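Local coordinates for monosaccharide ABC transporter substrate-binding protein, CUT2 family (Acidothermus cellulolyticus, PDB 4RU1) that binds myo-inositol between its two lobes and probably serves as the solute receptor of an ABC-type sugar importer, at residues T34-D37 / I38-K41; E65-L68 / I69-A72; I84-P87 / P88-I91; P237-E241 / N242-Q246; F285-D288 / K289-A293. All coordinates share one frame; numbering follows the deposited sequence.

How the contacts relate
Contacts 1, 2 and 3 belong to one lobe, contacts 4 and 5 to the other; all five are local, within a helix, at a helix end, or in the turn between a strand and a helix. Contact 1 is the most central, about 10 Å from the chain's centre, its buried F35 and W36 lining the inositol pocket against I39. Contacts 2 to 5 lie further out and are only partly buried. Contacts 2 and 3 touch, L90 CD1 meeting E65 OE1 at 3.6 Å; contact 2 is regular helix, contact 3 a proline-rich helix start. Contacts 4 and 5 also touch, through I240 and V292, and here asparagine and aspartate shape the turns.

Contact 1: residues T34-D37 / I38-K41; sequences TFWD and IIRK. With INS (1,2,3,4,5,6-hexahydroxy-cyclohexane), chain M.
The side chain of I39 packs behind both aromatic residues of the pocket: its CG1 lies 3.7 Å from F35 CE2 and equally near W36 CE3. W36 and I39 run side by side, pointing the same way. F35 CG is anti to its own backbone N (chi1 169°), which carries the phenyl ring to the inositol, one face toward C1, which lies 3.9 Å above the ring plane and over its centre. The indole meets the ligand differently, at its edge and in its plane, where W36 NE1 donates to inositol O4 at 3.0 Å with an N-H...O angle of 142°. F35 CD2 in turn sits over one face of the indole, 3.6 Å above it and offset toward the rim. A leucine in place of W36 would probably leave inositol O4 without this donor and open a gap beside I39 and F35. Behind the rings the helix takes up its pattern, with R40 N bonded to W36 O and K41 N to D37 O; a water bonded to D37 O also reaches K41 NZ weakly. F107 and P253 back I39, H28 meets the indole edge-to-face, and D33 and N108 also hydrogen-bond the inositol. Aromatic residues at the start of the helix after the first strand, one laid flat on the ligand ring, are typical of periplasmic sugar-binding proteins of this fold.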
loop_
_atom_site.group_PDB
_atom_site.type_symbol
_atom_site.label_atom_id
_atom_site.label_comp_id
_atom_site.label_asym_id
_atom_site.label_seq_id
_atom_site.Cartn_x
_atom_site.Cartn_y
_atom_site.Cartn_z
ATOM N N THR A 34 6.421 1.649 -8.498
ATOM C CA THR A 34 6.003 0.508 -9.229
ATOM C C THR A 34 4.924 -0.346 -8.517
ATOM O O THR A 34 4.277 -1.183 -9.106
ATOM C CB THR A 34 7.169 -0.383 -9.645
ATOM O OG1 THR A 34 7.858 -0.817 -8.495
ATOM C CG2 THR A 34 8.083 0.370 -10.610
ATOM N N PHE A 35 4.741 -0.110 -7.227
ATOM C CA PHE A 35 3.673 -0.800 -6.503
ATOM C C PHE A 35 2.359 -0.631 -7.202
ATOM O O PHE A 35 1.592 -1.553 -7.308
ATOM C CB PHE A 35 3.519 -0.228 -5.092
ATOM C CG PHE A 35 2.292 -0.699 -4.374
ATOM C CD1 PHE A 35 2.274 -1.890 -3.735
ATOM C CD2 PHE A 35 1.199 0.155 -4.245
ATOM C CE1 PHE A 35 1.132 -2.277 -3.005
ATOM C CE2 PHE A 35 0.083 -0.216 -3.561
ATOM C CZ PHE A 35 0.054 -1.457 -2.970
ATOM N N TRP A 36 2.144 0.532 -7.773
ATOM C CA TRP A 36 0.838 0.976 -8.301
ATOM C C TRP A 36 0.622 0.259 -9.664
ATOM O O TRP A 36 -0.510 0.163 -10.158
ATOM C CB TRP A 36 0.754 2.507 -8.383
ATOM C CG TRP A 36 0.680 3.057 -7.038
ATOM C CD1 TRP A 36 1.746 3.474 -6.234
ATOM C CD2 TRP A 36 -0.467 3.061 -6.204
ATOM N NE1 TRP A 36 1.278 3.790 -4.945
ATOM C CE2 TRP A 36 -0.071 3.515 -4.917
ATOM C CE3 TRP A 36 -1.833 2.722 -6.404
ATOM C CZ2 TRP A 36 -1.000 3.654 -3.883
ATOM C CZ3 TRP A 36 -2.710 2.866 -5.362
ATOM C CH2 TRP A 36 -2.301 3.284 -4.129
ATOM N N ASP A 37 1.708 -0.190 -10.323
ATOM C CA ASP A 37 1.534 -1.019 -11.546
ATOM C C ASP A 37 0.806 -2.333 -11.204
ATOM O O ASP A 37 0.008 -2.803 -12.018
ATOM C CB ASP A 37 2.880 -1.270 -12.246
ATOM C CG ASP A 37 3.618 0.072 -12.655
ATOM O OD1 ASP A 37 2.944 1.062 -13.007
ATOM O OD2 ASP A 37 4.869 0.081 -12.612
ATOM N N ILE A 38 1.015 -2.894 -10.010
ATOM C CA ILE A 38 0.316 -4.124 -9.686
ATOM C C ILE A 38 -1.152 -3.816 -9.397
ATOM O O ILE A 38 -2.038 -4.559 -9.800
ATOM C CB ILE A 38 0.959 -4.825 -8.457
ATOM C CG1 ILE A 38 2.497 -4.930 -8.568
ATOM C CG2 ILE A 38 0.329 -6.185 -8.307
ATOM C CD1 ILE A 38 3.211 -5.071 -7.207
ATOM N N ILE A 39 -1.439 -2.746 -8.660
ATOM C CA ILE A 39 -2.827 -2.241 -8.446
ATOM C C ILE A 39 -3.512 -2.098 -9.792
ATOM O O ILE A 39 -4.656 -2.600 -9.986
ATOM C CB ILE A 39 -2.786 -0.855 -7.764
ATOM C CG1 ILE A 39 -2.191 -0.963 -6.352
ATOM C CG2 ILE A 39 -4.130 -0.110 -7.874
ATOM C CD1 ILE A 39 -3.202 -1.464 -5.319
ATOM N N ARG A 40 -2.819 -1.464 -10.719
ATOM C CA ARG A 40 -3.447 -1.233 -12.032
ATOM C C ARG A 40 -3.708 -2.502 -12.860
ATOM O O ARG A 40 -4.735 -2.661 -13.537
ATOM C CB ARG A 40 -2.608 -0.248 -12.803
ATOM C CG ARG A 40 -2.729 1.136 -12.206
ATOM C CD ARG A 40 -1.818 2.193 -12.819
ATOM N NE ARG A 40 -2.375 2.541 -14.103
ATOM C CZ ARG A 40 -1.907 3.496 -14.906
ATOM N NH1 ARG A 40 -0.851 4.222 -14.569
ATOM N NH2 ARG A 40 -2.511 3.734 -16.061
ATOM N N LYS A 41 -2.825 -3.483 -12.755
ATOM C CA LYS A 41 -3.046 -4.801 -13.457
ATOM C C LYS A 41 -4.291 -5.475 -12.906
ATOM O O LYS A 41 -5.157 -5.926 -13.657
ATOM C CB LYS A 41 -1.860 -5.723 -13.378
ATOM C CG LYS A 41 -0.666 -5.303 -14.277
ATOM C CD LYS A 41 0.440 -6.357 -14.295
ATOM C CE LYS A 41 1.663 -5.901 -15.091
ATOM N NZ LYS A 41 2.169 -4.528 -14.704
HETATM C C1 INS M . 2.445 0.502 -0.254
HETATM C C2 INS M . 3.695 1.266 -0.663
HETATM C C3 INS M . 3.303 2.389 -1.623
HETATM C C4 INS M . 2.182 3.260 -1.099
HETATM C C5 INS M . 0.960 2.462 -0.773
HETATM C C6 INS M . 1.237 1.330 0.179
HETATM O O1 INS M . 2.718 -0.535 0.701
HETATM O O2 INS M . 4.181 1.889 0.538
HETATM O O3 INS M . 4.494 3.181 -1.801
HETATM O O4 INS M . 1.853 4.302 -2.052
HETATM O O5 INS M . -0.072 3.262 -0.154
HETATM O O6 INS M . 0.055 0.500 0.373
HETATM O O HOH W 1 0.184 -1.830 -14.739
#

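Contact 2: residues E65-L68 / I69-A72; sequences EAVL and IQDA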
loop_
_atom_site.group_PDB
_atom_site.type_symbol
_atom_site.label_atom_id
_atom_site.label_comp_id
_atom_site.label_asym_id
_atom_site.label_seq_id
_atom_site.Cartn_x
_atom_site.Cartn_y
_atom_site.Cartn_z
ATOM N N GLU A 65 -4.947 15.533 -5.525
ATOM C CA GLU A 65 -5.829 14.353 -5.576
ATOM C C GLU A 65 -7.301 14.715 -5.320
ATOM O O GLU A 65 -8.169 14.156 -5.921
ATOM C CB GLU A 65 -5.354 13.278 -4.593
ATOM C CG GLU A 65 -6.115 11.937 -4.770
ATOM C CD GLU A 65 -5.759 10.866 -3.782
ATOM O OE1 GLU A 65 -4.897 11.018 -2.893
ATOM O OE2 GLU A 65 -6.492 9.816 -3.863
ATOM N N ALA A 66 -7.563 15.651 -4.406
ATOM C CA ALA A 66 -8.910 16.146 -4.199
ATOM C C ALA A 66 -9.463 16.652 -5.523
ATOM O O ALA A 66 -10.627 16.447 -5.817
ATOM C CB ALA A 66 -8.895 17.248 -3.170
ATOM N N VAL A 67 -8.692 17.470 -6.222
ATOM C CA VAL A 67 -9.139 18.047 -7.474
ATOM C C VAL A 67 -9.449 16.945 -8.483
ATOM O O VAL A 67 -10.385 17.030 -9.221
ATOM C CB VAL A 67 -8.070 19.017 -7.982
ATOM C CG1 VAL A 67 -8.400 19.564 -9.360
ATOM C CG2 VAL A 67 -7.949 20.201 -7.026
ATOM N N LEU A 68 -8.629 15.890 -8.531
ATOM C CA LEU A 68 -8.923 14.733 -9.398
ATOM C C LEU A 68 -10.305 14.119 -9.057
ATOM O O LEU A 68 -10.934 13.645 -9.969
ATOM C CB LEU A 68 -7.801 13.680 -9.321
ATOM C CG LEU A 68 -6.390 14.062 -9.781
ATOM C CD1 LEU A 68 -5.516 12.903 -9.469
ATOM C CD2 LEU A 68 -6.322 14.457 -11.249
ATOM N N ILE A 69 -10.717 14.060 -7.792
ATOM C CA ILE A 69 -12.052 13.526 -7.408
ATOM C C ILE A 69 -13.111 14.415 -8.019
ATOM O O ILE A 69 -14.047 13.887 -8.628
ATOM C CB ILE A 69 -12.254 13.410 -5.887
ATOM C CG1 ILE A 69 -11.238 12.422 -5.321
ATOM C CG2 ILE A 69 -13.643 12.911 -5.576
ATOM C CD1 ILE A 69 -11.023 12.486 -3.826
ATOM N N GLN A 70 -12.968 15.734 -7.839
ATOM C CA GLN A 70 -13.870 16.728 -8.473
ATOM C C GLN A 70 -13.999 16.597 -9.998
ATOM O O GLN A 70 -15.110 16.654 -10.542
ATOM C CB GLN A 70 -13.483 18.133 -7.991
ATOM C CG GLN A 70 -13.639 18.278 -6.467
ATOM C CD GLN A 70 -13.158 19.597 -5.844
ATOM O OE1 GLN A 70 -12.039 20.058 -6.072
ATOM N NE2 GLN A 70 -13.997 20.175 -4.989
ATOM N N ASP A 71 -12.862 16.367 -10.679
ATOM C CA ASP A 71 -12.800 16.152 -12.161
ATOM C C ASP A 71 -13.707 15.011 -12.490
ATOM O O ASP A 71 -14.530 15.130 -13.342
ATOM C CB ASP A 71 -11.432 15.843 -12.756
ATOM C CG ASP A 71 -10.391 16.995 -12.576
ATOM O OD1 ASP A 71 -10.781 18.178 -12.313
ATOM O OD2 ASP A 71 -9.184 16.643 -12.764
ATOM N N ALA A 72 -13.594 13.878 -11.764
ATOM C CA ALA A 72 -14.433 12.701 -12.064
ATOM C C ALA A 72 -15.940 12.932 -11.696
ATOM O O ALA A 72 -16.798 12.507 -12.488
ATOM C CB ALA A 72 -13.879 11.421 -11.339
#
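Four i to i+4 backbone bonds run without a break from I69 N to A72 N, the shortest being D71 N to V67 O at 2.9 Å and the straightest Q70 N to A66 O at 170°. I69 N also makes a weak second bond to A66 O. Over this frame the side chains of I69, Q70 and D71 lie back along the preceding turn. D71 has CG anti to its carbonyl carbon (chi1 -63°), which turns the carboxylate toward V67 and L68: OD1 comes 4.0 Å from V67 CG1, and OD2 3.9 Å from L68 CD2, both plain van der Waals approaches. I69 lays CG1 against the carbonyl oxygen of E65 at 3.6 Å. Residues 65-72 belong to helix 62-74, which packs on the parallel sheet of its lobe and divides into two sides. Toward the sheet, I69 meets I26 and V82 and A72 meets A24 and I80, while E65, buried, is hydrogen-bonded through OE2 to T83. V67 and D71 lie on the outer side. Between these, Q70 stretches its chain past A66 O, CG 3.6 Å from that oxygen, and its NE2 bonds to Q96 on helix 87-99.

Contact 3: residues I84-P87 / P88-I91; sequences IPDP and PALI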
loop_
_atom_site.group_PDB
_atom_site.type_symbol
_atom_site.label_atom_id
_atom_site.label_comp_id
_atom_site.label_asym_id
_atom_site.label_seq_id
_atom_site.Cartn_x
_atom_site.Cartn_y
_atom_site.Cartn_z
ATOM N N ILE A 84 -7.216 7.157 0.313
ATOM C CA ILE A 84 -7.388 8.232 1.279
ATOM C C ILE A 84 -6.173 8.253 2.236
ATOM O O ILE A 84 -6.293 8.091 3.433
ATOM C CB ILE A 84 -8.683 8.110 2.102
ATOM C CG1 ILE A 84 -9.850 7.640 1.257
ATOM C CG2 ILE A 84 -8.995 9.439 2.781
ATOM C CD1 ILE A 84 -11.097 7.334 2.008
ATOM N N PRO A 85 -4.990 8.643 1.715
ATOM C CA PRO A 85 -3.830 8.753 2.564
ATOM C C PRO A 85 -3.877 9.949 3.511
ATOM O O PRO A 85 -3.194 10.021 4.496
ATOM C CB PRO A 85 -2.667 8.870 1.565
ATOM C CG PRO A 85 -3.298 9.548 0.364
ATOM C CD PRO A 85 -4.642 8.816 0.294
ATOM N N ASP A 86 -4.578 11.010 3.109
ATOM C CA ASP A 86 -4.635 12.268 3.893
ATOM C C ASP A 86 -6.105 12.617 4.054
ATOM O O ASP A 86 -6.668 13.389 3.263
ATOM C CB ASP A 86 -3.905 13.335 3.066
ATOM C CG ASP A 86 -3.739 14.668 3.770
ATOM O OD1 ASP A 86 -4.387 14.929 4.822
ATOM O OD2 ASP A 86 -2.939 15.448 3.211
ATOM N N PRO A 87 -6.802 12.049 5.050
ATOM C CA PRO A 87 -8.241 12.252 5.219
ATOM C C PRO A 87 -8.659 13.733 5.309
ATOM O O PRO A 87 -9.561 14.118 4.569
ATOM C CB PRO A 87 -8.572 11.429 6.473
ATOM C CG PRO A 87 -7.490 10.332 6.435
ATOM C CD PRO A 87 -6.275 11.068 6.015
ATOM N N PRO A 88 -7.936 14.586 6.085
ATOM C CA PRO A 88 -8.420 15.995 6.116
ATOM C C PRO A 88 -8.525 16.618 4.729
ATOM O O PRO A 88 -9.412 17.451 4.474
ATOM C CB PRO A 88 -7.317 16.717 6.912
ATOM C CG PRO A 88 -6.773 15.643 7.809
ATOM C CD PRO A 88 -6.720 14.434 6.909
ATOM N N ALA A 89 -7.572 16.258 3.856
ATOM C CA ALA A 89 -7.475 16.879 2.535
ATOM C C ALA A 89 -8.444 16.304 1.507
ATOM O O ALA A 89 -8.719 16.955 0.464
ATOM C CB ALA A 89 -6.066 16.754 2.034
ATOM N N LEU A 90 -9.003 15.117 1.796
ATOM C CA LEU A 90 -9.709 14.323 0.773
ATOM C C LEU A 90 -11.131 14.014 1.109
ATOM O O LEU A 90 -11.936 13.867 0.208
ATOM C CB LEU A 90 -9.002 12.993 0.548
ATOM C CG LEU A 90 -7.652 13.190 -0.135
ATOM C CD1 LEU A 90 -6.827 11.912 -0.030
ATOM C CD2 LEU A 90 -7.736 13.683 -1.583
ATOM N N ILE A 91 -11.470 13.907 2.399
ATOM C CA ILE A 91 -12.848 13.629 2.837
ATOM C C ILE A 91 -13.928 14.571 2.297
ATOM O O ILE A 91 -14.925 14.116 1.776
ATOM C CB ILE A 91 -12.997 13.424 4.374
ATOM C CG1 ILE A 91 -12.138 12.227 4.858
ATOM C CG2 ILE A 91 -14.433 13.165 4.753
ATOM C CD1 ILE A 91 -12.500 10.879 4.325
#
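L90 and I91 fold back onto the loop that leads into their helix. L90 CD1 touches P85 CD at 3.8 Å, the two side chains crossing at about a right angle, while the side chains of I84 and L90 slide past each other in opposite directions, I84 CG2 4.2 Å from L90 CB. The same methyl, I84 CG2, also meets I91 CD1 at 4.1 Å. I91 has CG1 anti to its carbonyl carbon (chi1 -60°), over the first helical turn, 4.0 Å from P87 CB. Further out, the rings of P87 and P88 stand side by side, pointing the same way, P87 CD 3.5 Å from P88 CD. P87 O takes two backbone donors: I91 N in the carbonyl plane at 2.9 Å, almost straight at 172°, and L90 N from above that plane. At the polar edge, D86 packs its carboxylate carbon CG on A89 CB at 3.6 Å, bonds through OD2 to S62 OG of helix 62-74, and accepts a weak bond from A89 N at its O. This is a proline-rich helix N-terminus with aspartate at the N-cap position, its two prolines lacking an N-H to offer; the side chain of P85 lies about 6 Å from the bound inositol.

Contact 4: residues P237-E241 / N242-Q246; sequences PAEIE and NGQLQ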
loop_
_atom_site.group_PDB
_atom_site.type_symbol
_atom_site.label_atom_id
_atom_site.label_comp_id
_atom_site.label_asym_id
_atom_site.label_seq_id
_atom_site.Cartn_x
_atom_site.Cartn_y
_atom_site.Cartn_z
ATOM N N PRO A 237 11.056 -12.130 -4.149
ATOM C CA PRO A 237 11.117 -13.568 -3.962
ATOM C C PRO A 237 12.541 -14.145 -3.821
ATOM O O PRO A 237 12.796 -14.866 -2.873
ATOM C CB PRO A 237 10.382 -14.107 -5.190
ATOM C CG PRO A 237 9.380 -13.059 -5.437
ATOM C CD PRO A 237 10.144 -11.766 -5.248
ATOM N N ALA A 238 13.414 -13.815 -4.764
ATOM C CA ALA A 238 14.849 -14.203 -4.687
ATOM C C ALA A 238 15.508 -13.778 -3.414
ATOM O O ALA A 238 16.300 -14.537 -2.797
ATOM C CB ALA A 238 15.602 -13.625 -5.852
ATOM N N GLU A 239 15.197 -12.540 -3.025
ATOM C CA GLU A 239 15.722 -11.958 -1.802
ATOM C C GLU A 239 15.310 -12.711 -0.555
ATOM O O GLU A 239 16.099 -12.869 0.377
ATOM C CB GLU A 239 15.387 -10.442 -1.730
ATOM C CG GLU A 239 16.215 -9.717 -2.747
ATOM C CD GLU A 239 15.699 -8.366 -3.125
ATOM O OE1 GLU A 239 14.555 -7.961 -2.790
ATOM O OE2 GLU A 239 16.427 -7.701 -3.853
ATOM N N ILE A 240 14.081 -13.182 -0.478
ATOM C CA ILE A 240 13.661 -14.054 0.627
ATOM C C ILE A 240 14.384 -15.416 0.567
ATOM O O ILE A 240 14.918 -15.877 1.527
ATOM C CB ILE A 240 12.130 -14.285 0.573
ATOM C CG1 ILE A 240 11.375 -12.976 0.896
ATOM C CG2 ILE A 240 11.665 -15.316 1.540
ATOM C CD1 ILE A 240 9.901 -12.970 0.537
ATOM N N GLU A 241 14.439 -16.005 -0.605
ATOM C CA GLU A 241 15.168 -17.285 -0.793
ATOM C C GLU A 241 16.653 -17.260 -0.360
ATOM O O GLU A 241 17.131 -18.178 0.321
ATOM C CB GLU A 241 15.048 -17.700 -2.277
ATOM C CG GLU A 241 13.636 -18.077 -2.772
ATOM C CD GLU A 241 13.402 -17.872 -4.269
ATOM O OE1 GLU A 241 14.386 -17.881 -5.048
ATOM O OE2 GLU A 241 12.218 -17.701 -4.676
ATOM N N ASN A 242 17.366 -16.201 -0.722
ATOM C CA ASN A 242 18.803 -16.076 -0.422
ATOM C C ASN A 242 19.133 -15.375 0.934
ATOM O O ASN A 242 20.312 -15.159 1.256
ATOM C CB ASN A 242 19.579 -15.437 -1.575
ATOM C CG ASN A 242 19.184 -14.005 -1.857
ATOM O OD1 ASN A 242 18.690 -13.287 -0.984
ATOM N ND2 ASN A 242 19.399 -13.573 -3.079
ATOM N N GLY A 243 18.106 -15.019 1.708
ATOM C CA GLY A 243 18.344 -14.419 3.014
ATOM C C GLY A 243 18.570 -12.882 3.025
ATOM O O GLY A 243 18.836 -12.352 4.107
ATOM N N GLN A 244 18.450 -12.205 1.893
ATOM C CA GLN A 244 18.587 -10.762 1.825
ATOM C C GLN A 244 17.421 -10.072 2.515
ATOM O O GLN A 244 17.567 -8.939 2.931
ATOM C CB GLN A 244 18.756 -10.271 0.408
ATOM C CG GLN A 244 20.193 -10.486 -0.147
ATOM C CD GLN A 244 20.352 -9.957 -1.553
ATOM O OE1 GLN A 244 19.684 -10.415 -2.478
ATOM N NE2 GLN A 244 21.231 -8.994 -1.720
ATOM N N LEU A 245 16.253 -10.710 2.546
ATOM C CA LEU A 245 15.072 -10.195 3.247
ATOM C C LEU A 245 14.532 -11.241 4.203
ATOM O O LEU A 245 14.485 -12.466 3.808
ATOM C CB LEU A 245 13.971 -9.838 2.269
ATOM C CG LEU A 245 14.121 -8.597 1.392
ATOM C CD1 LEU A 245 13.036 -8.533 0.314
ATOM C CD2 LEU A 245 14.135 -7.345 2.241
ATOM N N GLN A 246 14.253 -10.904 5.436
ATOM C CA GLN A 246 13.685 -11.845 6.401
ATOM C C GLN A 246 12.296 -12.321 6.015
ATOM O O GLN A 246 11.977 -13.486 6.173
ATOM C CB GLN A 246 13.681 -11.257 7.811
ATOM C CG GLN A 246 15.024 -10.718 8.307
ATOM C CD GLN A 246 16.066 -11.783 8.249
ATOM O OE1 GLN A 246 16.997 -11.804 7.357
ATOM N NE2 GLN A 246 15.910 -12.704 9.147
HETATM O O HOH W 2 14.824 -15.020 4.127
#
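Helix 236-241 ends in a Schellman motif, followed by an Asx turn at N242. Among the backbone bonds, N242 N closes the last regular turn on A238 O at 2.9 Å. E239 O then receives L245 N at 3.1 Å, from above its carbonyl plane, and more weakly Q244 N; G243 N gives a weak bond to I240 O. G243 has a positive phi of 85°; a side chain here would collide with the carbonyl oxygen of N242, which favours glycine. The side-chain bonds pair N242 with Q244: N242 OD1 accepts from Q244 N at 3.1 Å, and N242 ND2 donates to Q244 OE1, itself 3.5 Å from E239 CG. An alanine in place of Q244 has no OE1, so N242 ND2 would probably be left without this acceptor and its amide held through OD1 alone, with a gap beside E239 CG. Apolar packing falls to L245, whose CD1 lies 3.7 Å from E239 CB while its CB meets I240 CG1; I215 of helix 208-220 touches E239, Q244 and L245. E239 OE1 itself is bonded to Q212 NE2. One water spans the turn, donating to I240 O at 2.7 Å and to L245 O at 2.6 Å.

Contact 5: residues F285-D288 / K289-A293; sequences FFVD and KSNVA
D288 and N291 both place CG between their own backbone N and carbonyl carbon (chi1 61° and 58°), which turns D288 forward to S290 and N291 back to D288 N and F286 O. N291 acts on the end of the strand with both ends of its amide. N291 OD1 accepts from D288 N at 2.8 Å with an angle of 163°, while N291 ND2 donates to F286 O at 3.2 Å, in the carbonyl plane and close to the plane of its own amide. Two bonds thus fix the rotation of this side chain. D288 works in the other direction. Its OD1 takes S290 OG on the syn lone pair at 2.7 Å and S290 N from above the carboxylate plane, an Asx turn in which one oxygen holds S290 by both its backbone N and its hydroxyl. D288 O is also an acceptor, of N291 N at 3.2 Å and, weakly, of V292 N. The remaining aspartate oxygen, OD2, forms a salt bridge with R137 on helix 127-140, and this second partner probably favours the charged form. Other contacts flank the polar network: F285 CZ lies 3.5 Å from N291 ND2, which approaches the ring obliquely, and V287 CG1 makes apolar packing with V292 CB at 3.8 Å. The turn leads from strand 285-287, which pairs antiparallel with 248-250 at the edge of the mixed sheet, into helix 293-300, and V292 rests on P237 and I240 of helix 236-241, while F286 meets W247 edge-to-face and touches helix 127-140.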
loop_
_atom_site.group_PDB
_atom_site.type_symbol
_atom_site.label_atom_id
_atom_site.label_comp_id
_atom_site.label_asym_id
_atom_site.label_seq_id
_atom_site.Cartn_x
_atom_site.Cartn_y
_atom_site.Cartn_z
ATOM N N PHE A 285 -0.431 -10.862 5.132
ATOM C CA PHE A 285 0.076 -12.221 5.121
ATOM C C PHE A 285 1.594 -12.185 4.992
ATOM O O PHE A 285 2.111 -11.556 4.056
ATOM C CB PHE A 285 -0.536 -13.044 3.992
ATOM C CG PHE A 285 -0.069 -14.504 3.983
ATOM C CD1 PHE A 285 -0.480 -15.371 4.962
ATOM C CD2 PHE A 285 0.751 -14.974 2.949
ATOM C CE1 PHE A 285 -0.047 -16.710 4.934
ATOM C CE2 PHE A 285 1.148 -16.287 2.884
ATOM C CZ PHE A 285 0.789 -17.146 3.902
ATOM N N PHE A 286 2.299 -12.863 5.902
ATOM C CA PHE A 286 3.771 -12.938 5.898
ATOM C C PHE A 286 4.297 -14.006 5.005
ATOM O O PHE A 286 3.952 -15.209 5.148
ATOM C CB PHE A 286 4.356 -13.097 7.300
ATOM C CG PHE A 286 4.213 -11.878 8.200
ATOM C CD1 PHE A 286 3.014 -11.506 8.760
ATOM C CD2 PHE A 286 5.345 -11.097 8.478
ATOM C CE1 PHE A 286 2.888 -10.361 9.577
ATOM C CE2 PHE A 286 5.266 -10.057 9.335
ATOM C CZ PHE A 286 4.023 -9.660 9.846
ATOM N N VAL A 287 5.137 -13.614 4.088
ATOM C CA VAL A 287 5.748 -14.559 3.199
ATOM C C VAL A 287 7.217 -14.625 3.593
ATOM O O VAL A 287 7.883 -13.617 3.767
ATOM C CB VAL A 287 5.616 -14.106 1.743
ATOM C CG1 VAL A 287 6.298 -15.061 0.787
ATOM C CG2 VAL A 287 4.135 -14.013 1.353
ATOM N N ASP A 288 7.704 -15.866 3.779
ATOM C CA ASP A 288 9.099 -16.137 4.247
ATOM C C ASP A 288 9.611 -17.347 3.453
ATOM O O ASP A 288 8.996 -17.707 2.438
ATOM C CB ASP A 288 9.125 -16.305 5.763
ATOM C CG ASP A 288 8.276 -17.475 6.240
ATOM O OD1 ASP A 288 8.057 -18.409 5.414
ATOM O OD2 ASP A 288 7.836 -17.446 7.410
ATOM N N LYS A 289 10.742 -17.901 3.867
ATOM C CA LYS A 289 11.365 -18.983 3.103
ATOM C C LYS A 289 10.461 -20.195 3.003
ATOM O O LYS A 289 10.506 -20.900 1.964
ATOM C CB LYS A 289 12.712 -19.400 3.710
ATOM C CG LYS A 289 13.858 -18.606 3.186
ATOM C CD LYS A 289 15.190 -19.114 3.745
ATOM C CE LYS A 289 15.595 -20.442 3.117
ATOM N NZ LYS A 289 17.037 -20.751 3.326
ATOM N N SER A 290 9.565 -20.367 3.960
ATOM C CA SER A 290 8.680 -21.527 3.994
ATOM C C SER A 290 7.537 -21.514 2.950
ATOM O O SER A 290 7.000 -22.572 2.577
ATOM C CB SER A 290 8.141 -21.684 5.430
ATOM O OG SER A 290 6.966 -20.902 5.682
ATOM N N ASN A 291 7.127 -20.340 2.490
ATOM C CA ASN A 291 5.994 -20.241 1.579
ATOM C C ASN A 291 6.162 -19.359 0.324
ATOM O O ASN A 291 5.222 -19.108 -0.453
ATOM C CB ASN A 291 4.752 -19.804 2.362
ATOM C CG ASN A 291 4.942 -18.470 3.086
ATOM O OD1 ASN A 291 5.891 -17.767 2.813
ATOM N ND2 ASN A 291 4.112 -18.198 4.041
ATOM N N VAL A 292 7.366 -18.849 0.128
ATOM C CA VAL A 292 7.638 -17.980 -0.998
ATOM C C VAL A 292 7.506 -18.616 -2.379
ATOM O O VAL A 292 7.129 -17.943 -3.314
ATOM C CB VAL A 292 8.983 -17.231 -0.817
ATOM C CG1 VAL A 292 10.174 -18.183 -0.762
ATOM C CG2 VAL A 292 9.145 -16.100 -1.853
ATOM N N ALA A 293 7.823 -19.903 -2.469
ATOM C CA ALA A 293 7.690 -20.619 -3.744
ATOM C C ALA A 293 6.318 -20.481 -4.426
ATOM O O ALA A 293 6.239 -20.361 -5.664
ATOM C CB ALA A 293 8.083 -22.092 -3.592
#